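Long-range contacts in Cd1 (Flavonifractor plautii, PDB 7D39), which binds flavin mononucleotide and probably acts as an ene-reductase that starts the breakdown of flavones and flavonols in gut bacteria: residues D16-I20 with E34-L38; L38-E44 with D68-L73; K137-F141 with I197-A201; A161-M165 with H262-K268. All coordinates share one frame; numbering follows the deposited sequence.

Interaction 1. Residues D16-I20 with E34-L38; sequences DGMCI and EFIQL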
loop_
_atom_site.group_PDB
_atom_site.type_symbol
_atom_site.label_atom_id
_atom_site.label_comp_id
_atom_site.label_asym_id
_atom_site.label_seq_id
_atom_site.Cartn_x
_atom_site.Cartn_y
_atom_site.Cartn_z
ATOM N N ASP A 16 5.577 1.037 -17.987
ATOM C CA ASP A 16 4.452 0.759 -18.877
ATOM C C ASP A 16 4.603 -0.614 -19.510
ATOM O O ASP A 16 3.666 -1.419 -19.511
ATOM C CB ASP A 16 4.354 1.821 -19.983
ATOM C CG ASP A 16 3.724 3.136 -19.521
ATOM O OD1 ASP A 16 3.538 3.374 -18.303
ATOM O OD2 ASP A 16 3.427 3.967 -20.400
ATOM N N GLY A 17 5.783 -0.886 -20.073
ATOM C CA GLY A 17 6.014 -2.156 -20.761
ATOM C C GLY A 17 5.846 -3.359 -19.854
ATOM O O GLY A 17 5.127 -4.303 -20.186
HETATM N N MSE A 18 6.489 -3.332 -18.686
HETATM C CA MSE A 18 6.379 -4.422 -17.721
HETATM C C MSE A 18 4.939 -4.602 -17.291
HETATM O O MSE A 18 4.454 -5.726 -17.112
HETATM C CB MSE A 18 7.247 -4.155 -16.486
HETATM C CG MSE A 18 8.712 -4.036 -16.814
HETATM SE SE MSE A 18 9.483 -5.794 -17.231
HETATM C CE MSE A 18 9.613 -6.484 -15.401
ATOM N N CYS A 19 4.261 -3.474 -17.090
ATOM C CA CYS A 19 2.860 -3.532 -16.713
ATOM C C CYS A 19 2.037 -4.178 -17.823
ATOM O O CYS A 19 1.224 -5.079 -17.575
ATOM C CB CYS A 19 2.354 -2.129 -16.388
ATOM S SG CYS A 19 0.686 -2.120 -15.711
ATOM N N ILE A 20 2.255 -3.751 -19.062
ATOM C CA ILE A 20 1.463 -4.300 -20.154
ATOM C C ILE A 20 1.805 -5.769 -20.373
ATOM O O ILE A 20 0.922 -6.600 -20.602
ATOM C CB ILE A 20 1.656 -3.444 -21.414
ATOM C CG1 ILE A 20 0.962 -2.089 -21.201
ATOM C CG2 ILE A 20 1.106 -4.159 -22.638
ATOM C CD1 ILE A 20 1.467 -0.989 -22.107
ATOM N N GLU A 34 -7.293 -3.925 -18.513
ATOM C CA GLU A 34 -7.368 -2.489 -18.683
ATOM C C GLU A 34 -6.074 -1.888 -18.154
ATOM O O GLU A 34 -5.463 -2.411 -17.214
ATOM C CB GLU A 34 -8.592 -1.922 -17.949
ATOM C CG GLU A 34 -8.772 -0.413 -18.078
ATOM C CD GLU A 34 -10.058 0.080 -17.410
ATOM O OE1 GLU A 34 -10.716 -0.714 -16.697
ATOM O OE2 GLU A 34 -10.406 1.265 -17.602
ATOM N N PHE A 35 -5.661 -0.778 -18.755
ATOM C CA PHE A 35 -4.390 -0.145 -18.427
ATOM C C PHE A 35 -4.627 1.318 -18.098
ATOM O O PHE A 35 -5.367 2.002 -18.811
ATOM C CB PHE A 35 -3.414 -0.289 -19.599
ATOM C CG PHE A 35 -2.112 0.419 -19.407
ATOM C CD1 PHE A 35 -1.271 0.095 -18.357
ATOM C CD2 PHE A 35 -1.715 1.396 -20.301
ATOM C CE1 PHE A 35 -0.065 0.763 -18.193
ATOM C CE2 PHE A 35 -0.515 2.045 -20.150
ATOM C CZ PHE A 35 0.311 1.732 -19.098
ATOM N N ILE A 36 -4.008 1.793 -17.018
ATOM C CA ILE A 36 -4.053 3.202 -16.639
ATOM C C ILE A 36 -2.622 3.717 -16.504
ATOM O O ILE A 36 -1.815 3.151 -15.756
ATOM C CB ILE A 36 -4.845 3.433 -15.338
ATOM C CG1 ILE A 36 -6.338 3.235 -15.592
ATOM C CG2 ILE A 36 -4.613 4.833 -14.813
ATOM C CD1 ILE A 36 -7.199 3.403 -14.324
ATOM N N GLN A 37 -2.311 4.783 -17.236
ATOM C CA GLN A 37 -1.021 5.457 -17.170
ATOM C C GLN A 37 -1.180 6.681 -16.270
ATOM O O GLN A 37 -1.946 7.589 -16.594
ATOM C CB GLN A 37 -0.568 5.850 -18.580
ATOM C CG GLN A 37 0.911 5.595 -18.884
ATOM C CD GLN A 37 1.821 6.459 -18.052
ATOM O OE1 GLN A 37 1.498 7.612 -17.760
ATOM N NE2 GLN A 37 2.962 5.911 -17.654
ATOM N N LEU A 38 -0.477 6.706 -15.133
ATOM C CA LEU A 38 -0.757 7.748 -14.141
ATOM C C LEU A 38 -0.342 9.148 -14.587
ATOM O O LEU A 38 -0.850 10.125 -14.024
ATOM C CB LEU A 38 -0.077 7.432 -12.809
ATOM C CG LEU A 38 -0.584 6.207 -12.035
ATOM C CD1 LEU A 38 0.198 5.989 -10.737
ATOM C CD2 LEU A 38 -2.081 6.334 -11.758
#

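Interaction 2. Residues L38-E44 with D68-L73; sequences LQNLHIE and DDFDWL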
loop_
_atom_site.group_PDB
_atom_site.type_symbol
_atom_site.label_atom_id
_atom_site.label_comp_id
_atom_site.label_asym_id
_atom_site.label_seq_id
_atom_site.Cartn_x
_atom_site.Cartn_y
_atom_site.Cartn_z
ATOM N N LEU A 38 -0.477 6.706 -15.133
ATOM C CA LEU A 38 -0.757 7.748 -14.141
ATOM C C LEU A 38 -0.342 9.148 -14.587
ATOM O O LEU A 38 -0.850 10.125 -14.024
ATOM C CB LEU A 38 -0.077 7.432 -12.809
ATOM C CG LEU A 38 -0.584 6.207 -12.035
ATOM C CD1 LEU A 38 0.198 5.989 -10.737
ATOM C CD2 LEU A 38 -2.081 6.334 -11.758
ATOM N N GLN A 39 0.580 9.272 -15.548
ATOM C CA GLN A 39 0.929 10.590 -16.055
ATOM C C GLN A 39 -0.250 11.279 -16.746
ATOM O O GLN A 39 -0.222 12.497 -16.913
ATOM C CB GLN A 39 2.105 10.524 -17.039
ATOM C CG GLN A 39 3.389 9.845 -16.516
ATOM C CD GLN A 39 3.843 10.372 -15.169
ATOM O OE1 GLN A 39 3.739 11.557 -14.895
ATOM N NE2 GLN A 39 4.338 9.483 -14.312
ATOM N N ASN A 40 -1.273 10.534 -17.170
ATOM C CA ASN A 40 -2.466 11.145 -17.748
ATOM C C ASN A 40 -3.404 11.711 -16.697
ATOM O O ASN A 40 -4.413 12.315 -17.060
ATOM C CB ASN A 40 -3.255 10.134 -18.592
ATOM C CG ASN A 40 -2.507 9.694 -19.815
ATOM O OD1 ASN A 40 -1.740 10.458 -20.384
ATOM N ND2 ASN A 40 -2.716 8.453 -20.229
ATOM N N LEU A 41 -3.117 11.510 -15.418
ATOM C CA LEU A 41 -4.037 11.840 -14.337
ATOM C C LEU A 41 -3.505 13.035 -13.558
ATOM O O LEU A 41 -2.292 13.254 -13.478
ATOM C CB LEU A 41 -4.229 10.648 -13.392
ATOM C CG LEU A 41 -5.373 9.641 -13.551
ATOM C CD1 LEU A 41 -5.716 9.357 -14.981
ATOM C CD2 LEU A 41 -5.025 8.330 -12.822
ATOM N N HIS A 42 -4.420 13.822 -13.011
ATOM C CA HIS A 42 -4.058 14.912 -12.117
ATOM C C HIS A 42 -4.454 14.489 -10.714
ATOM O O HIS A 42 -5.642 14.311 -10.419
ATOM C CB HIS A 42 -4.727 16.229 -12.502
ATOM C CG HIS A 42 -4.481 17.317 -11.507
ATOM N ND1 HIS A 42 -5.493 17.905 -10.780
ATOM C CD2 HIS A 42 -3.329 17.890 -11.082
ATOM C CE1 HIS A 42 -4.978 18.812 -9.967
ATOM N NE2 HIS A 42 -3.666 18.816 -10.126
ATOM N N ILE A 43 -3.457 14.321 -9.853
ATOM C CA ILE A 43 -3.673 13.879 -8.487
ATOM C C ILE A 43 -2.900 14.814 -7.567
ATOM O O ILE A 43 -1.674 14.923 -7.677
ATOM C CB ILE A 43 -3.242 12.413 -8.296
ATOM C CG1 ILE A 43 -4.110 11.514 -9.167
ATOM C CG2 ILE A 43 -3.390 11.986 -6.864
ATOM C CD1 ILE A 43 -3.608 10.130 -9.263
ATOM N N GLU A 44 -3.619 15.493 -6.676
ATOM C CA GLU A 44 -3.028 16.426 -5.722
ATOM C C GLU A 44 -2.532 15.694 -4.483
ATOM O O GLU A 44 -3.040 14.625 -4.126
ATOM C CB GLU A 44 -4.052 17.477 -5.286
ATOM C CG GLU A 44 -4.559 18.377 -6.388
ATOM C CD GLU A 44 -3.661 19.564 -6.614
ATOM O OE1 GLU A 44 -3.099 19.692 -7.722
ATOM O OE2 GLU A 44 -3.508 20.369 -5.674
ATOM N N ASP A 68 -7.809 14.652 -7.098
ATOM C CA ASP A 68 -8.709 15.286 -8.113
ATOM C C ASP A 68 -9.240 14.359 -9.220
ATOM O O ASP A 68 -10.439 14.291 -9.448
ATOM C CB ASP A 68 -8.018 16.456 -8.784
ATOM C CG ASP A 68 -8.963 17.617 -9.019
ATOM O OD1 ASP A 68 -9.950 17.736 -8.261
ATOM O OD2 ASP A 68 -8.716 18.409 -9.955
ATOM N N ASP A 69 -8.336 13.675 -9.923
ATOM C CA ASP A 69 -8.661 12.424 -10.607
ATOM C C ASP A 69 -8.567 11.218 -9.683
ATOM O O ASP A 69 -8.742 10.085 -10.139
ATOM C CB ASP A 69 -7.723 12.190 -11.790
ATOM C CG ASP A 69 -8.034 13.087 -12.973
ATOM O OD1 ASP A 69 -9.226 13.397 -13.175
ATOM O OD2 ASP A 69 -7.080 13.472 -13.694
ATOM N N PHE A 70 -8.278 11.432 -8.401
ATOM C CA PHE A 70 -8.130 10.306 -7.492
ATOM C C PHE A 70 -9.426 9.507 -7.390
ATOM O O PHE A 70 -9.412 8.275 -7.466
ATOM C CB PHE A 70 -7.667 10.793 -6.117
ATOM C CG PHE A 70 -7.393 9.684 -5.159
ATOM C CD1 PHE A 70 -6.212 8.981 -5.227
ATOM C CD2 PHE A 70 -8.342 9.315 -4.216
ATOM C CE1 PHE A 70 -5.957 7.927 -4.357
ATOM C CE2 PHE A 70 -8.101 8.275 -3.341
ATOM C CZ PHE A 70 -6.901 7.579 -3.407
ATOM N N ASP A 71 -10.563 10.191 -7.221
ATOM C CA ASP A 71 -11.826 9.470 -7.110
ATOM C C ASP A 71 -12.066 8.605 -8.338
ATOM O O ASP A 71 -12.478 7.448 -8.218
ATOM C CB ASP A 71 -12.990 10.445 -6.898
ATOM C CG ASP A 71 -13.036 11.000 -5.482
ATOM O OD1 ASP A 71 -12.441 10.385 -4.574
ATOM O OD2 ASP A 71 -13.675 12.047 -5.271
ATOM N N TRP A 72 -11.807 9.146 -9.528
ATOM C CA TRP A 72 -11.890 8.334 -10.739
ATOM C C TRP A 72 -10.971 7.120 -10.647
ATOM O O TRP A 72 -11.396 5.982 -10.874
ATOM C CB TRP A 72 -11.548 9.191 -11.953
ATOM C CG TRP A 72 -11.580 8.460 -13.259
ATOM C CD1 TRP A 72 -12.660 8.296 -14.092
ATOM C CD2 TRP A 72 -10.480 7.802 -13.895
ATOM N NE1 TRP A 72 -12.293 7.569 -15.199
ATOM C CE2 TRP A 72 -10.962 7.257 -15.111
ATOM C CE3 TRP A 72 -9.137 7.620 -13.561
ATOM C CZ2 TRP A 72 -10.150 6.542 -15.983
ATOM C CZ3 TRP A 72 -8.326 6.894 -14.435
ATOM C CH2 TRP A 72 -8.837 6.377 -15.633
ATOM N N LEU A 73 -9.702 7.345 -10.308
ATOM C CA LEU A 73 -8.767 6.227 -10.182
ATOM C C LEU A 73 -9.288 5.186 -9.197
ATOM O O LEU A 73 -9.264 3.980 -9.470
ATOM C CB LEU A 73 -7.393 6.743 -9.735
ATOM C CG LEU A 73 -6.255 5.738 -9.516
ATOM C CD1 LEU A 73 -6.010 4.921 -10.768
ATOM C CD2 LEU A 73 -4.968 6.444 -9.061
#

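Interaction 3. Residues K137-F141 with I197-A201; sequences KVISF and IAEAA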
loop_
_atom_site.group_PDB
_atom_site.type_symbol
_atom_site.label_atom_id
_atom_site.label_comp_id
_atom_site.label_asym_id
_atom_site.label_seq_id
_atom_site.Cartn_x
_atom_site.Cartn_y
_atom_site.Cartn_z
ATOM N N LYS A 137 -9.906 -8.335 -2.577
ATOM C CA LYS A 137 -9.194 -7.988 -3.806
ATOM C C LYS A 137 -7.752 -8.471 -3.712
ATOM O O LYS A 137 -7.173 -8.524 -2.620
ATOM C CB LYS A 137 -9.221 -6.466 -4.082
ATOM C CG LYS A 137 -8.892 -6.099 -5.539
ATOM C CD LYS A 137 -8.933 -4.600 -5.794
ATOM C CE LYS A 137 -10.244 -3.973 -5.336
ATOM N NZ LYS A 137 -11.440 -4.626 -5.951
ATOM N N VAL A 138 -7.174 -8.824 -4.870
ATOM C CA VAL A 138 -5.764 -9.201 -4.962
ATOM C C VAL A 138 -5.010 -8.127 -5.731
ATOM O O VAL A 138 -5.563 -7.472 -6.622
ATOM C CB VAL A 138 -5.553 -10.579 -5.633
ATOM C CG1 VAL A 138 -6.078 -11.717 -4.748
ATOM C CG2 VAL A 138 -6.209 -10.607 -6.996
ATOM N N ILE A 139 -3.732 -7.957 -5.387
ATOM C CA ILE A 139 -2.884 -6.927 -5.972
ATOM C C ILE A 139 -1.451 -7.440 -6.001
ATOM O O ILE A 139 -1.010 -8.149 -5.093
ATOM C CB ILE A 139 -2.980 -5.592 -5.195
ATOM C CG1 ILE A 139 -2.168 -4.490 -5.891
ATOM C CG2 ILE A 139 -2.525 -5.784 -3.733
ATOM C CD1 ILE A 139 -2.661 -3.068 -5.606
ATOM N N SER A 140 -0.730 -7.081 -7.057
ATOM C CA SER A 140 0.688 -7.368 -7.174
ATOM C C SER A 140 1.420 -6.102 -7.584
ATOM O O SER A 140 0.861 -5.225 -8.254
ATOM C CB SER A 140 0.950 -8.485 -8.180
ATOM O OG SER A 140 0.586 -9.747 -7.621
ATOM N N PHE A 141 2.681 -6.018 -7.173
ATOM C CA PHE A 141 3.498 -4.840 -7.397
ATOM C C PHE A 141 4.791 -5.221 -8.092
ATOM O O PHE A 141 5.344 -6.299 -7.869
ATOM C CB PHE A 141 3.834 -4.147 -6.078
ATOM C CG PHE A 141 2.626 -3.675 -5.318
ATOM C CD1 PHE A 141 1.976 -2.516 -5.692
ATOM C CD2 PHE A 141 2.162 -4.379 -4.226
ATOM C CE1 PHE A 141 0.876 -2.070 -4.988
ATOM C CE2 PHE A 141 1.062 -3.923 -3.500
ATOM C CZ PHE A 141 0.420 -2.783 -3.893
ATOM N N ILE A 197 -1.476 -12.872 -10.914
ATOM C CA ILE A 197 -2.592 -12.038 -10.473
ATOM C C ILE A 197 -3.899 -12.537 -11.080
ATOM O O ILE A 197 -4.954 -12.505 -10.431
ATOM C CB ILE A 197 -2.331 -10.552 -10.799
ATOM C CG1 ILE A 197 -3.295 -9.655 -10.026
ATOM C CG2 ILE A 197 -2.499 -10.280 -12.264
ATOM C CD1 ILE A 197 -3.202 -9.794 -8.516
ATOM N N ALA A 198 -3.847 -13.052 -12.308
ATOM C CA ALA A 198 -5.053 -13.532 -12.968
ATOM C C ALA A 198 -5.597 -14.784 -12.290
ATOM O O ALA A 198 -6.797 -14.881 -12.019
ATOM C CB ALA A 198 -4.773 -13.794 -14.450
ATOM N N GLU A 199 -4.734 -15.765 -12.022
ATOM C CA GLU A 199 -5.199 -16.964 -11.331
ATOM C C GLU A 199 -5.769 -16.601 -9.969
ATOM O O GLU A 199 -6.851 -17.065 -9.595
ATOM C CB GLU A 199 -4.066 -17.977 -11.170
ATOM C CG GLU A 199 -3.382 -18.397 -12.450
ATOM C CD GLU A 199 -4.252 -19.273 -13.306
ATOM O OE1 GLU A 199 -5.444 -18.945 -13.474
ATOM O OE2 GLU A 199 -3.750 -20.302 -13.802
ATOM N N ALA A 200 -5.049 -15.758 -9.220
ATOM C CA ALA A 200 -5.480 -15.375 -7.881
ATOM C C ALA A 200 -6.878 -14.791 -7.898
ATOM O O ALA A 200 -7.694 -15.096 -7.030
ATOM C CB ALA A 200 -4.497 -14.365 -7.287
ATOM N N ALA A 201 -7.166 -13.927 -8.873
ATOM C CA ALA A 201 -8.457 -13.260 -8.934
ATOM C C ALA A 201 -9.582 -14.213 -9.302
ATOM O O ALA A 201 -10.748 -13.912 -9.025
ATOM C CB ALA A 201 -8.401 -12.109 -9.929
#

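Interaction 4. Residues A161-M165 with H262-K268; sequences ALTPM and HDTLSGK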
loop_
_atom_site.group_PDB
_atom_site.type_symbol
_atom_site.label_atom_id
_atom_site.label_comp_id
_atom_site.label_asym_id
_atom_site.label_seq_id
_atom_site.Cartn_x
_atom_site.Cartn_y
_atom_site.Cartn_z
ATOM N N ALA A 161 -1.283 -1.686 -0.007
ATOM C CA ALA A 161 -2.198 -2.809 0.192
ATOM C C ALA A 161 -2.663 -2.916 1.637
ATOM O O ALA A 161 -3.777 -3.390 1.894
ATOM C CB ALA A 161 -1.529 -4.121 -0.220
ATOM N N LEU A 162 -1.825 -2.481 2.581
ATOM C CA LEU A 162 -2.102 -2.686 4.000
ATOM C C LEU A 162 -3.383 -1.992 4.435
ATOM O O LEU A 162 -4.127 -2.515 5.271
ATOM C CB LEU A 162 -0.923 -2.186 4.835
ATOM C CG LEU A 162 -1.071 -2.234 6.349
ATOM C CD1 LEU A 162 0.297 -2.380 6.973
ATOM C CD2 LEU A 162 -1.738 -0.967 6.848
ATOM N N THR A 163 -3.641 -0.793 3.918
ATOM C CA THR A 163 -4.792 -0.033 4.390
ATOM C C THR A 163 -6.094 -0.791 4.162
ATOM O O THR A 163 -6.819 -1.044 5.131
ATOM C CB THR A 163 -4.749 1.367 3.758
ATOM O OG1 THR A 163 -3.772 2.149 4.457
ATOM C CG2 THR A 163 -6.091 2.095 3.810
ATOM N N PRO A 164 -6.441 -1.195 2.931
ATOM C CA PRO A 164 -7.648 -2.009 2.721
ATOM C C PRO A 164 -7.442 -3.501 2.923
ATOM O O PRO A 164 -8.384 -4.268 2.701
ATOM C CB PRO A 164 -8.000 -1.721 1.259
ATOM C CG PRO A 164 -6.651 -1.496 0.625
ATOM C CD PRO A 164 -5.850 -0.747 1.661
HETATM N N MSE A 165 -6.256 -3.926 3.338
HETATM C CA MSE A 165 -5.941 -5.342 3.510
HETATM C C MSE A 165 -6.177 -6.170 2.250
HETATM O O MSE A 165 -6.626 -7.309 2.322
HETATM C CB MSE A 165 -6.743 -5.923 4.668
HETATM C CG MSE A 165 -6.243 -5.470 6.019
HETATM SE SE MSE A 165 -7.417 -6.051 7.480
HETATM C CE MSE A 165 -7.161 -7.977 7.357
ATOM N N HIS A 262 -0.671 -4.449 12.156
ATOM C CA HIS A 262 -1.312 -3.349 11.439
ATOM C C HIS A 262 -2.123 -3.798 10.235
ATOM O O HIS A 262 -2.910 -3.004 9.709
ATOM C CB HIS A 262 -0.270 -2.334 10.969
ATOM C CG HIS A 262 0.513 -1.696 12.074
ATOM N ND1 HIS A 262 0.298 -1.974 13.410
ATOM C CD2 HIS A 262 1.520 -0.794 12.035
ATOM C CE1 HIS A 262 1.132 -1.256 14.145
ATOM N NE2 HIS A 262 1.886 -0.535 13.332
ATOM N N ASP A 263 -1.938 -5.023 9.759
ATOM C CA ASP A 263 -2.651 -5.499 8.580
ATOM C C ASP A 263 -3.691 -6.559 8.928
ATOM O O ASP A 263 -4.073 -7.353 8.066
ATOM C CB ASP A 263 -1.662 -6.040 7.544
ATOM C CG ASP A 263 -0.892 -7.234 8.055
ATOM O OD1 ASP A 263 -0.908 -7.447 9.282
ATOM O OD2 ASP A 263 -0.284 -7.961 7.240
ATOM N N THR A 264 -4.147 -6.595 10.177
ATOM C CA THR A 264 -5.265 -7.420 10.601
ATOM C C THR A 264 -6.399 -6.516 11.059
ATOM O O THR A 264 -6.178 -5.378 11.486
ATOM C CB THR A 264 -4.883 -8.357 11.754
ATOM O OG1 THR A 264 -4.741 -7.591 12.957
ATOM C CG2 THR A 264 -3.575 -9.087 11.458
ATOM N N LEU A 265 -7.625 -7.042 10.982
ATOM C CA LEU A 265 -8.777 -6.317 11.512
ATOM C C LEU A 265 -8.579 -5.972 12.980
ATOM O O LEU A 265 -8.852 -4.845 13.409
ATOM C CB LEU A 265 -10.049 -7.137 11.340
ATOM C CG LEU A 265 -10.657 -7.124 9.956
ATOM C CD1 LEU A 265 -12.043 -7.721 10.056
ATOM C CD2 LEU A 265 -10.725 -5.705 9.456
ATOM N N SER A 266 -8.127 -6.941 13.773
ATOM C CA SER A 266 -7.953 -6.698 15.197
ATOM C C SER A 266 -7.040 -5.502 15.433
ATOM O O SER A 266 -7.377 -4.584 16.192
ATOM C CB SER A 266 -7.401 -7.960 15.861
ATOM O OG SER A 266 -7.265 -7.809 17.258
ATOM N N GLY A 267 -5.887 -5.481 14.763
ATOM C CA GLY A 267 -4.966 -4.378 14.944
ATOM C C GLY A 267 -5.525 -3.056 14.475
ATOM O O GLY A 267 -5.251 -2.016 15.083
ATOM N N LYS A 268 -6.322 -3.075 13.402
ATOM C CA LYS A 268 -6.913 -1.845 12.890
ATOM C C LYS A 268 -7.981 -1.307 13.838
ATOM O O LYS A 268 -8.096 -0.092 14.020
ATOM C CB LYS A 268 -7.496 -2.084 11.499
ATOM C CG LYS A 268 -6.458 -2.170 10.378
ATOM C CD LYS A 268 -7.119 -2.256 8.997
ATOM C CE LYS A 268 -6.064 -2.475 7.899
ATOM N NZ LYS A 268 -4.983 -1.456 7.996
#

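Interaction 1. Residues D16-I20 with E34-L38
The ring of Phe35 is met by helix 14-28 on one face and along part of its rim. Over the face stands Ile20, whose CG1 lies 4.2 Å from the centroid of the Phe35 ring and only 7° off the ring normal, a CH-pi contact; its CD1 reaches on toward CE2 of the ring. Cys19 comes in at the edge, with SG 3.9 Å from Phe35 CE1, a sulfur-aromatic contact made beside the ring and not above it. Also at the edge, in the ring plane, Asp16 OD1 lies 3.7 Å from Phe35 CZ, the Asp16 carboxylate standing almost perpendicular to the ring. Phe35 gets there with CG anti to its backbone nitrogen (chi1 176°), which sends the ring from strand 32-37 to the helix.

These elements belong to the first beta-alpha-beta unit of the flavodoxin-like fold, strand 2-7, helix 14-28 and strand 32-37; the helix and strand segments run antiparallel, their axes 10.0 Å apart.

Beyond the ring, the amide of Gln37 gives its NE2 to Asp16 OD1 at 2.7 Å, with an almost straight N-H...O angle of 178°. The acceptor lies in the amide plane and is approached on its syn lone pair, although amide and carboxylate planes are turned well away from each other. The bend at chi2 swings the Gln37 amide round to the carboxylate, and CG lies beside the carboxylate too. Asp16 OD1 is shared with the hydroxyl of Ser7, while OD2 takes the backbone N-H of Asn12; Gln37 NE2 also bonds to the carbonyl of Gly9.

Interaction 2. Residues L38-E44 with D68-L73
Asp69 and His42 are tied by two bonds between them. The carboxylate of Asp69 takes the backbone N-H of His42 on OD2 at 2.8 Å, nearly straight but on the anti side and somewhat out of the carboxylate plane. In return the Asp69 N-H reaches His42 O at 2.8 Å. With CG anti to its own carbonyl carbon (chi1 -74°), Asp69 turns the carboxylate back beside its backbone nitrogen, so one residue can serve both the N-H and the C=O of His42. An alanine here would leave the His42 N-H without this acceptor and is likely to let the 38-44 loop shift against the start of the helix. His42 itself has its ring anti to the backbone nitrogen (chi1 174°), which brings ND1 to Asp68 OD2 in a weak bond at the ring edge.

In the flavodoxin-like fold this is the passage from the edge strand 32-37 to helix 70-79, and the loop lies against the first turn of that helix. Apolar side chains meet beside the polar pair. Leu41 puts CD1 3.6 Å from Trp72 CZ3 and CD2 near Leu73 CD1. The CD2 of Leu73 touches two partners, 3.9 Å from Ile43 CD1 and 4.0 Å from Leu38 CD2. On the Phe70 side, Ile43 CG2 approaches CD1 of the ring obliquely, while Arg104 of helix 96-109 touches both residues.

Interaction 3. Residues K137-F141 with I197-A201
The side chains of Val138 and Ile197 lie alongside each other and point opposite ways where strand 138-144 meets helix 184-202. The strand belongs to the five-stranded parallel sheet of the flavodoxin-like fold, and the helix lies along one face of it: the two short axes run nearly antiparallel at 167° and come within 8.5 Å. The geometry is that of helix-on-sheet packing, with no hydrogen bond across the contact.

Both main side chains leave the backbone toward their partner. Ile197 holds CG1 anti to its backbone nitrogen (chi1 -165°), and a turn of chi2 to 60° brings CD1 down onto the strand. There CD1 lies over the backbone as well as the side chains, 3.7 Å from the amide nitrogen of Ile139 and 3.9 Å from Ser140 OG. Both methyls of Val138 reach Ala200, CG1 lying 4.0 Å from its CB, and Val138 CG2 also touches Ile197 CD1 and the CB of Ala201, the latter 4.0 Å away. The small alanines let the helix backbone come near: Val138 CG2 is 3.9 Å from the amide nitrogen of Ala201.

Around the contact, Ile169 of the neighbouring strand 167-174 touches Val138, Ser140 and Ala200, and Val84 of strand 82-88 touches Ile197, so the helix spans three strands. Ser140, whose CB also leaves the backbone toward the helix, spends its hydroxyl on the backbone N-H of Asp170. The tightest carbon pair is Val138 CG2 with Ile197 CD1, at 3.5 Å.

Interaction 4. Residues A161-M165 with H262-K268
The ammonium nitrogen of Lys268 is gripped by two backbone carbonyls: NZ bonds to Leu162 O at 3.0 Å and to His262 O at 3.1 Å. The first is met from above the carbonyl plane (43° out of it), the second almost end-on. Leu162 O belongs to a Schellman motif closing helix 153-162, with Met165 as the C-prime residue at positive phi; Lys268 thus adds a positive charge at the C-terminal end of that helix, probably a favourable match to its dipole. With a leucine in its place neither carbonyl would have this donor, and the helix end is likely to part from the 262-264 turn.

The lysine chain stays extended until chi4 (-52°), where the bend brings NZ onto the carbonyls. Met165, a selenomethionine, runs the other way alongside it, its CG 3.5 Å from Lys268 CE. Leu162 packs on the opposite segment with CG 4.0 Å from Asp263 CB, and Asp263 turns its carboxylate away to His218. At the start of helix 265-285, Thr264 is the N-cap, its OG1 accepting from Gly267 N. The selenium of Met165 lies 3.9 Å from Leu265 CD2.

Interactions 1 and 2 are consecutive along the chain and share Leu38; their centres are 15 Å apart, and Ile36 joins them, its CD1 3.6 Å from Trp72 CH2. The side chain of Asp16, in interaction 1, lies about 6 Å from the bound FMN, and that of the shared Leu38 about 10 Å. Interaction 3 reaches the same parallel sheet as interaction 1, yet the nearest atoms of the two remain about 8 Å apart. Interactions 3 and 4 meet directly where Ile139 CG2 lies 4.0 Å from Ala161 CB. Interaction 4, 27 Å from interaction 1 between centres, joins the flavodoxin-like part to the long helix 265-285 in the C-terminal part of the chain.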